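Local coordinates for protein VIN1 (Oscarella pearsei, PDB 6BFI) that binds actin filaments as a member of the vinculin/alpha-catenin family and may play a role in cell-cell adhesion, at residues A[588-591]-A[592-596]; A[556-559]-A[560-564]; A[309-312]-A[313-316]; A[360-363]-A[364-367]. All blocks are in the same frame, centred on the assembly; numbering follows the deposited sequence.

Overall arrangement
All four contacts are local: three lie within a helix or at its first turn, and contact 3 where a loop enters one. In chain order they run contact 3, contact 4, contact 2, contact 1. Contact 3 opens helix 312-338 and contact 4 lies midway along the next helix, 344-375; their centres are 11 Å apart and their nearest atoms about 5 Å, without touching. Contact 2 sits near the start of helix 555-569. Contacts 1 and 2 have centres 32 Å apart, because contact 1 is the start of helix 589-615 while contact 2 packs near its far end, on Val-609 and Val-612. This vinculin-family chain has helices and no strand, and each contact settles the detail of one helix or its start.

Contact 1. Residues A[588-591]-A[592-596]; sequences NKDI and QRKFC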
loop_
_atom_site.group_PDB
_atom_site.type_symbol
_atom_site.label_atom_id
_atom_site.label_comp_id
_atom_site.label_asym_id
_atom_site.label_seq_id
_atom_site.Cartn_x
_atom_site.Cartn_y
_atom_site.Cartn_z
ATOM N N ASN A 588 -41.812 -35.928 13.151
ATOM C CA ASN A 588 -42.633 -34.894 13.766
ATOM C C ASN A 588 -42.799 -33.720 12.807
ATOM O O ASN A 588 -41.816 -33.077 12.423
ATOM C CB ASN A 588 -41.999 -34.433 15.078
ATOM C CG ASN A 588 -42.950 -33.615 15.936
ATOM O OD1 ASN A 588 -43.952 -33.089 15.451
ATOM N ND2 ASN A 588 -42.636 -33.504 17.221
ATOM N N LYS A 589 -44.047 -33.439 12.421
ATOM C CA LYS A 589 -44.314 -32.304 11.544
ATOM C C LYS A 589 -44.155 -30.979 12.281
ATOM O O LYS A 589 -43.788 -29.968 11.669
ATOM C CB LYS A 589 -45.721 -32.413 10.955
ATOM C CG LYS A 589 -46.086 -33.796 10.434
ATOM C CD LYS A 589 -45.225 -34.201 9.249
ATOM C CE LYS A 589 -45.624 -35.574 8.728
ATOM N NZ LYS A 589 -44.792 -36.004 7.570
ATOM N N ASP A 590 -44.420 -30.968 13.589
ATOM C CA ASP A 590 -44.309 -29.739 14.370
ATOM C C ASP A 590 -42.867 -29.243 14.422
ATOM O O ASP A 590 -42.601 -28.053 14.207
ATOM C CB ASP A 590 -44.857 -29.975 15.779
ATOM C CG ASP A 590 -44.652 -28.786 16.696
ATOM O OD1 ASP A 590 -44.730 -27.635 16.214
ATOM O OD2 ASP A 590 -44.415 -29.006 17.902
ATOM N N ILE A 591 -41.924 -30.143 14.709
ATOM C CA ILE A 591 -40.512 -29.768 14.724
ATOM C C ILE A 591 -40.082 -29.269 13.349
ATOM O O ILE A 591 -39.277 -28.334 13.231
ATOM C CB ILE A 591 -39.650 -30.954 15.197
ATOM C CG1 ILE A 591 -40.099 -31.422 16.584
ATOM C CG2 ILE A 591 -38.182 -30.575 15.233
ATOM C CD1 ILE A 591 -39.836 -30.417 17.687
ATOM N N GLN A 592 -40.620 -29.876 12.288
ATOM C CA GLN A 592 -40.356 -29.388 10.938
ATOM C C GLN A 592 -40.849 -27.956 10.767
ATOM O O GLN A 592 -40.161 -27.124 10.164
ATOM C CB GLN A 592 -41.011 -30.306 9.907
ATOM C CG GLN A 592 -40.434 -31.710 9.857
ATOM C CD GLN A 592 -41.191 -32.616 8.905
ATOM O OE1 GLN A 592 -42.224 -32.234 8.353
ATOM N NE2 GLN A 592 -40.679 -33.825 8.706
ATOM N N ARG A 593 -42.041 -27.650 11.290
ATOM C CA ARG A 593 -42.550 -26.285 11.211
ATOM C C ARG A 593 -41.652 -25.316 11.968
ATOM O O ARG A 593 -41.352 -24.219 11.476
ATOM C CB ARG A 593 -43.979 -26.219 11.748
ATOM C CG ARG A 593 -45.015 -26.871 10.853
ATOM C CD ARG A 593 -46.422 -26.557 11.338
ATOM N NE ARG A 593 -46.698 -27.146 12.646
ATOM C CZ ARG A 593 -47.354 -28.287 12.828
ATOM N NH1 ARG A 593 -47.806 -28.966 11.782
ATOM N NH2 ARG A 593 -47.561 -28.750 14.054
ATOM N N LYS A 594 -41.213 -25.702 13.170
ATOM C CA LYS A 594 -40.306 -24.854 13.940
ATOM C C LYS A 594 -39.032 -24.564 13.156
ATOM O O LYS A 594 -38.601 -23.408 13.051
ATOM C CB LYS A 594 -39.970 -25.521 15.276
ATOM C CG LYS A 594 -41.168 -25.787 16.170
ATOM C CD LYS A 594 -40.762 -26.591 17.396
ATOM C CE LYS A 594 -41.962 -26.917 18.272
ATOM N NZ LYS A 594 -41.609 -27.847 19.382
ATOM N N PHE A 595 -38.419 -25.608 12.590
ATOM C CA PHE A 595 -37.191 -25.418 11.825
ATOM C C PHE A 595 -37.420 -24.519 10.615
ATOM O O PHE A 595 -36.608 -23.630 10.332
ATOM C CB PHE A 595 -36.628 -26.769 11.387
ATOM C CG PHE A 595 -35.707 -26.683 10.205
ATOM C CD1 PHE A 595 -34.450 -26.116 10.330
ATOM C CD2 PHE A 595 -36.100 -27.162 8.967
ATOM C CE1 PHE A 595 -33.603 -26.027 9.241
ATOM C CE2 PHE A 595 -35.256 -27.079 7.875
ATOM C CZ PHE A 595 -34.007 -26.511 8.013
ATOM N N CYS A 596 -38.519 -24.738 9.887
ATOM C CA CYS A 596 -38.803 -23.911 8.718
ATOM C C CYS A 596 -38.967 -22.446 9.105
ATOM O O CYS A 596 -38.440 -21.555 8.427
ATOM C CB CYS A 596 -40.052 -24.425 8.002
ATOM S SG CYS A 596 -39.859 -26.048 7.221
#
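Asp-590 faces two basic side chains of the next turn, Arg-593 and Lys-594, and the three form a salt-bridge network at the start of helix 589-615. Its carboxylate swings to the position opposite the backbone N (chi1 174°), where Lys-594, stretched out beyond CG, passes obliquely and brings NZ to 3.4 Å from Asp-590 OD2. Arg-593 crosses Asp-590 at about a right angle, bent at chi3 so that one guanidinium face lies over Asp-590 CA. Carboxylate and guanidinium planes are 30° apart, and the Asp-590 OD1 to Arg-593 NH2 bridge is long at 3.7 Å. On another side Lys-589 and Gln-592 run alongside each other, Lys-589 CD 3.7 Å from Gln-592 OE1. Ile-591 CD1 lies 3.6 Å from Lys-594 NZ, and the Ile-591 side chain also touches Ala-581 and Val-582 of helix 572-584.

Asn-588 is the N-cap: its OD1 accepts from Asp-590 N at 2.9 Å, the donor standing above the carbonyl plane. Behind the cap, Arg-593 N, Lys-594 N and Phe-595 N bond to the carbonyls four residues back. An acidic side chain in the first turn should interact well with the helix dipole, while its two basic neighbours probably offset its charge.

Contact 2. Residues A[556-559]-A[560-564]; sequences EFVA and KLSSA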
loop_
_atom_site.group_PDB
_atom_site.type_symbol
_atom_site.label_atom_id
_atom_site.label_comp_id
_atom_site.label_asym_id
_atom_site.label_seq_id
_atom_site.Cartn_x
_atom_site.Cartn_y
_atom_site.Cartn_z
ATOM N N GLU A 556 -25.167 6.876 12.799
ATOM C CA GLU A 556 -26.516 6.350 12.622
ATOM C C GLU A 556 -26.511 5.097 11.753
ATOM O O GLU A 556 -27.193 4.113 12.067
ATOM C CB GLU A 556 -27.423 7.423 12.017
ATOM C CG GLU A 556 -27.361 8.767 12.729
ATOM C CD GLU A 556 -27.882 8.709 14.154
ATOM O OE1 GLU A 556 -28.699 7.814 14.458
ATOM O OE2 GLU A 556 -27.471 9.560 14.972
ATOM N N PHE A 557 -25.743 5.114 10.662
ATOM C CA PHE A 557 -25.650 3.938 9.804
ATOM C C PHE A 557 -24.990 2.772 10.532
ATOM O O PHE A 557 -25.397 1.617 10.360
ATOM C CB PHE A 557 -24.890 4.287 8.524
ATOM C CG PHE A 557 -24.424 3.090 7.747
ATOM C CD1 PHE A 557 -25.334 2.241 7.140
ATOM C CD2 PHE A 557 -23.072 2.817 7.614
ATOM C CE1 PHE A 557 -24.904 1.135 6.425
ATOM C CE2 PHE A 557 -22.636 1.718 6.898
ATOM C CZ PHE A 557 -23.552 0.876 6.302
ATOM N N VAL A 558 -23.978 3.056 11.355
ATOM C CA VAL A 558 -23.336 1.999 12.135
ATOM C C VAL A 558 -24.315 1.419 13.148
ATOM O O VAL A 558 -24.304 0.212 13.425
ATOM C CB VAL A 558 -22.060 2.535 12.815
ATOM C CG1 VAL A 558 -21.460 1.487 13.743
ATOM C CG2 VAL A 558 -21.039 2.960 11.771
ATOM N N ALA A 559 -25.183 2.262 13.708
ATOM C CA ALA A 559 -26.172 1.780 14.666
ATOM C C ALA A 559 -27.214 0.899 13.986
ATOM O O ALA A 559 -27.546 -0.184 14.484
ATOM C CB ALA A 559 -26.836 2.961 15.373
ATOM N N LYS A 560 -27.745 1.349 12.845
ATOM C CA LYS A 560 -28.726 0.548 12.116
ATOM C C LYS A 560 -28.129 -0.785 11.680
ATOM O O LYS A 560 -28.741 -1.846 11.865
ATOM C CB LYS A 560 -29.243 1.325 10.903
ATOM C CG LYS A 560 -30.069 2.555 11.243
ATOM C CD LYS A 560 -30.412 3.342 9.982
ATOM C CE LYS A 560 -31.319 4.525 10.286
ATOM N NZ LYS A 560 -31.588 5.352 9.074
ATOM N N LEU A 561 -26.927 -0.748 11.100
ATOM C CA LEU A 561 -26.278 -1.979 10.665
ATOM C C LEU A 561 -25.973 -2.894 11.843
ATOM O O LEU A 561 -26.032 -4.122 11.707
ATOM C CB LEU A 561 -24.998 -1.652 9.897
ATOM C CG LEU A 561 -24.301 -2.840 9.237
ATOM C CD1 LEU A 561 -25.290 -3.610 8.376
ATOM C CD2 LEU A 561 -23.110 -2.373 8.414
ATOM N N SER A 562 -25.649 -2.321 13.003
ATOM C CA SER A 562 -25.438 -3.139 14.191
ATOM C C SER A 562 -26.734 -3.800 14.637
ATOM O O SER A 562 -26.730 -4.959 15.065
ATOM C CB SER A 562 -24.850 -2.292 15.319
ATOM O OG SER A 562 -23.574 -1.794 14.965
ATOM N N SER A 563 -27.856 -3.083 14.540
ATOM C CA SER A 563 -29.136 -3.687 14.890
ATOM C C SER A 563 -29.482 -4.831 13.944
ATOM O O SER A 563 -29.946 -5.891 14.384
ATOM C CB SER A 563 -30.239 -2.629 14.884
ATOM O OG SER A 563 -30.059 -1.703 15.943
ATOM N N ALA A 564 -29.249 -4.644 12.641
ATOM C CA ALA A 564 -29.554 -5.704 11.683
ATOM C C ALA A 564 -28.647 -6.915 11.887
ATOM O O ALA A 564 -29.114 -8.060 11.886
ATOM C CB ALA A 564 -29.433 -5.173 10.256
#
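Ser-562 OG donates a hydrogen bond to Val-558 O at 2.6 Å. The same carbonyl takes Ser-562 N at 2.9 Å, so one residue grips it twice, hydroxyl and amide arriving from opposite faces of the carbonyl plane. The hydroxyl gets there because OG stands beside its own backbone N (chi1 -63°), which turns it back toward the preceding turn. Ser-563 repeats the idea with less effect: its amide bonds firmly to Ala-559 O, but its OG is 3.3 Å from Ala-559 O and the bond is weak. Lys-560 N to Glu-556 O and Leu-561 N to Phe-557 O, both close to straight, complete this run of alpha-helical bonding.

The apolar contact is between Phe-557 and Leu-561, one turn apart. They lie side by side and point the same way, with Phe-557 CZ 3.9 Å from Leu-561 CD2; the methyl meets the ring obliquely. As for charge, Glu-556 OE1 and Lys-560 NZ, 6.6 Å apart, form no salt bridge.

The buried pair, Phe-557 and Leu-561, faces the neighbouring helices. Leu-561 packs on Val-609 and Val-612 of helix 589-615 and on Ala-545 and Ala-549 of helix 524-550, and Phe-557 reaches Val-612 and Glu-548 of the same two helices.

Contact 3. Residues A[309-312]-A[313-316]; sequences AATD and ETRA
Coming out of the loop after helix 289-306, the backbone is extended at Ala-309, turns at Ala-310, extends again at Thr-311 and then winds into helix 312-338, where Thr-311 O accepts from Arg-315 N at 3.2 Å and Asp-312 O from Ala-316 N at 2.9 Å. Thr-311, the last residue before the helix, is its N-cap. The two amide bonds differ in approach: Arg-315 N is tilted modestly from the plane of its acceptor carbonyl, whereas Ala-316 N stands well above the plane of Asp-312 O.

Two threonines carry the side-chain part of this surface contact. In both, OG1 lies between the backbone N and the carbonyl carbon (chi1 61° for Thr-311, 53° for Thr-314). The two side chains pass at a slant, with 3.5 Å from Thr-311 OG1 to Thr-314 OG1. Thr-314 OG1 lies 3.0 Å from Thr-311 O, but its proton also has Glu-370 OE1 on helix 344-375 within reach, and which of the two takes it is not settled; Thr-311 OG1 bonds weakly to Glu-370 OE2. One carboxylate thus meets both hydroxyls, and Ala-310 of the loop also rests on Glu-370, Arg-371 and Thr-374.

Asp-312 and Arg-315 carry opposite charges but do not meet, Asp-312 OD1 being 4.8 Å from Arg-315 NH1. Folding back over the first turn, Ala-309 points its methyl toward the helix, and CB comes to 3.3 Å from Thr-314 OG1.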
loop_
_atom_site.group_PDB
_atom_site.type_symbol
_atom_site.label_atom_id
_atom_site.label_comp_id
_atom_site.label_asym_id
_atom_site.label_seq_id
_atom_site.Cartn_x
_atom_site.Cartn_y
_atom_site.Cartn_z
ATOM N N ALA A 309 -14.805 -16.977 -13.210
ATOM C CA ALA A 309 -16.051 -16.820 -12.477
ATOM C C ALA A 309 -16.341 -18.051 -11.623
ATOM O O ALA A 309 -15.902 -19.164 -11.923
ATOM C CB ALA A 309 -17.210 -16.562 -13.441
ATOM N N ALA A 310 -17.098 -17.835 -10.544
ATOM C CA ALA A 310 -17.419 -18.926 -9.631
ATOM C C ALA A 310 -18.398 -19.918 -10.246
ATOM O O ALA A 310 -18.308 -21.121 -9.976
ATOM C CB ALA A 310 -17.983 -18.369 -8.324
ATOM N N THR A 311 -19.336 -19.442 -11.063
ATOM C CA THR A 311 -20.321 -20.299 -11.706
ATOM C C THR A 311 -20.372 -19.998 -13.197
ATOM O O THR A 311 -19.968 -18.925 -13.653
ATOM C CB THR A 311 -21.724 -20.124 -11.099
ATOM O OG1 THR A 311 -22.166 -18.773 -11.283
ATOM C CG2 THR A 311 -21.713 -20.456 -9.613
ATOM N N ASP A 312 -20.882 -20.970 -13.958
ATOM C CA ASP A 312 -21.025 -20.796 -15.398
ATOM C C ASP A 312 -22.068 -19.744 -15.754
ATOM O O ASP A 312 -22.065 -19.244 -16.885
ATOM C CB ASP A 312 -21.386 -22.128 -16.054
ATOM C CG ASP A 312 -20.235 -23.115 -16.044
ATOM O OD1 ASP A 312 -19.645 -23.352 -17.119
ATOM O OD2 ASP A 312 -19.915 -23.647 -14.960
ATOM N N GLU A 313 -22.955 -19.399 -14.819
ATOM C CA GLU A 313 -23.965 -18.385 -15.099
ATOM C C GLU A 313 -23.338 -17.000 -15.202
ATOM O O GLU A 313 -23.588 -16.266 -16.165
ATOM C CB GLU A 313 -25.049 -18.418 -14.023
ATOM C CG GLU A 313 -25.736 -19.765 -13.907
ATOM C CD GLU A 313 -27.042 -19.696 -13.141
ATOM O OE1 GLU A 313 -27.161 -18.843 -12.237
ATOM O OE2 GLU A 313 -27.953 -20.493 -13.454
ATOM N N THR A 314 -22.514 -16.625 -14.220
ATOM C CA THR A 314 -21.819 -15.344 -14.303
ATOM C C THR A 314 -20.786 -15.343 -15.421
ATOM O O THR A 314 -20.506 -14.289 -16.002
ATOM C CB THR A 314 -21.158 -15.011 -12.965
ATOM O OG1 THR A 314 -20.346 -16.112 -12.544
ATOM C CG2 THR A 314 -22.216 -14.730 -11.907
ATOM N N ARG A 315 -20.215 -16.505 -15.735
ATOM C CA ARG A 315 -19.302 -16.612 -16.868
ATOM C C ARG A 315 -20.016 -16.277 -18.173
ATOM O O ARG A 315 -19.604 -15.376 -18.915
ATOM C CB ARG A 315 -18.709 -18.021 -16.911
ATOM C CG ARG A 315 -17.671 -18.265 -17.990
ATOM C CD ARG A 315 -17.027 -19.627 -17.775
ATOM N NE ARG A 315 -15.852 -19.845 -18.612
ATOM C CZ ARG A 315 -14.979 -20.829 -18.421
ATOM N NH1 ARG A 315 -15.147 -21.679 -17.417
ATOM N NH2 ARG A 315 -13.934 -20.962 -19.228
ATOM N N ALA A 316 -21.108 -16.992 -18.459
ATOM C CA ALA A 316 -21.851 -16.756 -19.693
ATOM C C ALA A 316 -22.481 -15.369 -19.719
ATOM O O ALA A 316 -22.693 -14.807 -20.799
ATOM C CB ALA A 316 -22.924 -17.831 -19.870
#

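Contact 4. Residues A[360-363]-A[364-367]; sequences LEQE and IRKA
Arg-365 turns its guanidinium back one helical turn to Glu-361, and NH1 bonds to Glu-361 OE2 at 2.9 Å in a salt bridge. The carboxylate oxygen lies in the guanidinium plane, at its edge, yet NH1 approaches it from above the carboxylate plane, the two planes being 71° apart. With N-H...O at 130° the bond is noticeably bent. Arg-365 bends at chi3 (-73°) to get there, while Glu-361 reaches out fully extended. Gln-362 CA lies over one guanidinium face, and the Gln-362 amide is turned steeply against the group; how closely its oxygen approaches is doubtful in this model.

Further along, Glu-363 and Lys-366 run side by side, with Glu-363 OE1 3.6 Å from Lys-366 CD, but Lys-366 NZ stays 4.9 Å from Glu-363 OE1. Underneath, the backbone keeps regular alpha-helical bonds, among them Arg-365 N to Glu-361 O at 3.0 Å. All this belongs to helix 344-375 of the vinculin-family helical fold. Next to the charged pair, Leu-360 CD1 lies 4.4 Å from Ile-364 CG1. Leu-360 packs on Leu-318 and Leu-325 of helix 312-338, and Ile-364 on Phe-275 and Val-305.

In the outer shell, His-276 NE2 hydrogen-bonds Glu-361 OE2 and Gln-279 NE2 holds OE1, so both carboxylate oxygens are engaged from helix 268-283. Gln-362 NE2 is bonded to Glu-498 OE2 on helix 496-519.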
loop_
_atom_site.group_PDB
_atom_site.type_symbol
_atom_site.label_atom_id
_atom_site.label_comp_id
_atom_site.label_asym_id
_atom_site.label_seq_id
_atom_site.Cartn_x
_atom_site.Cartn_y
_atom_site.Cartn_z
ATOM N N LEU A 360 -21.185 -3.692 -17.275
ATOM C CA LEU A 360 -20.122 -4.692 -17.288
ATOM C C LEU A 360 -19.237 -4.564 -16.055
ATOM O O LEU A 360 -18.879 -5.571 -15.430
ATOM C CB LEU A 360 -19.290 -4.567 -18.564
ATOM C CG LEU A 360 -18.058 -5.472 -18.654
ATOM C CD1 LEU A 360 -18.447 -6.938 -18.506
ATOM C CD2 LEU A 360 -17.316 -5.245 -19.958
ATOM N N GLU A 361 -18.876 -3.330 -15.688
ATOM C CA GLU A 361 -18.116 -3.118 -14.459
ATOM C C GLU A 361 -18.864 -3.668 -13.249
ATOM O O GLU A 361 -18.275 -4.353 -12.397
ATOM C CB GLU A 361 -17.824 -1.628 -14.284
ATOM C CG GLU A 361 -17.088 -1.267 -13.008
ATOM C CD GLU A 361 -16.841 0.227 -12.878
ATOM O OE1 GLU A 361 -17.212 0.976 -13.807
ATOM O OE2 GLU A 361 -16.276 0.650 -11.848
ATOM N N GLN A 362 -20.169 -3.397 -13.169
ATOM C CA GLN A 362 -20.949 -3.868 -12.028
ATOM C C GLN A 362 -20.998 -5.390 -11.982
ATOM O O GLN A 362 -20.918 -5.986 -10.901
ATOM C CB GLN A 362 -22.361 -3.286 -12.074
ATOM C CG GLN A 362 -23.176 -3.556 -10.815
ATOM C CD GLN A 362 -22.533 -2.971 -9.567
ATOM O OE1 GLN A 362 -21.868 -1.937 -9.622
ATOM N NE2 GLN A 362 -22.724 -3.637 -8.435
ATOM N N GLU A 363 -21.124 -6.038 -13.143
ATOM C CA GLU A 363 -21.147 -7.497 -13.159
ATOM C C GLU A 363 -19.781 -8.081 -12.816
ATOM O O GLU A 363 -19.704 -9.188 -12.269
ATOM C CB GLU A 363 -21.621 -8.006 -14.520
ATOM C CG GLU A 363 -22.797 -8.980 -14.452
ATOM C CD GLU A 363 -24.065 -8.347 -13.897
ATOM O OE1 GLU A 363 -24.186 -8.217 -12.660
ATOM O OE2 GLU A 363 -24.945 -7.975 -14.703
ATOM N N ILE A 364 -18.700 -7.366 -13.132
ATOM C CA ILE A 364 -17.375 -7.794 -12.691
ATOM C C ILE A 364 -17.296 -7.761 -11.170
ATOM O O ILE A 364 -16.828 -8.715 -10.528
ATOM C CB ILE A 364 -16.286 -6.921 -13.337
ATOM C CG1 ILE A 364 -16.150 -7.262 -14.822
ATOM C CG2 ILE A 364 -14.961 -7.095 -12.618
ATOM C CD1 ILE A 364 -15.105 -6.438 -15.541
ATOM N N ARG A 365 -17.770 -6.666 -10.567
ATOM C CA ARG A 365 -17.823 -6.605 -9.109
ATOM C C ARG A 365 -18.678 -7.732 -8.538
ATOM O O ARG A 365 -18.321 -8.337 -7.518
ATOM C CB ARG A 365 -18.355 -5.245 -8.659
ATOM C CG ARG A 365 -17.383 -4.105 -8.888
ATOM C CD ARG A 365 -17.700 -2.925 -7.992
ATOM N NE ARG A 365 -18.902 -2.219 -8.421
ATOM C CZ ARG A 365 -18.898 -1.185 -9.256
ATOM N NH1 ARG A 365 -17.751 -0.737 -9.751
ATOM N NH2 ARG A 365 -20.038 -0.599 -9.595
ATOM N N LYS A 366 -19.803 -8.037 -9.188
ATOM C CA LYS A 366 -20.663 -9.115 -8.708
ATOM C C LYS A 366 -19.960 -10.464 -8.806
ATOM O O LYS A 366 -20.119 -11.319 -7.926
ATOM C CB LYS A 366 -21.976 -9.126 -9.493
ATOM C CG LYS A 366 -23.072 -9.972 -8.860
ATOM C CD LYS A 366 -24.449 -9.568 -9.375
ATOM C CE LYS A 366 -25.559 -10.120 -8.489
ATOM N NZ LYS A 366 -26.896 -9.546 -8.826
ATOM N N ALA A 367 -19.170 -10.670 -9.862
ATOM C CA ALA A 367 -18.449 -11.930 -10.009
ATOM C C ALA A 367 -17.390 -12.083 -8.927
ATOM O O ALA A 367 -17.231 -13.172 -8.358
ATOM C CB ALA A 367 -17.821 -12.019 -11.398
#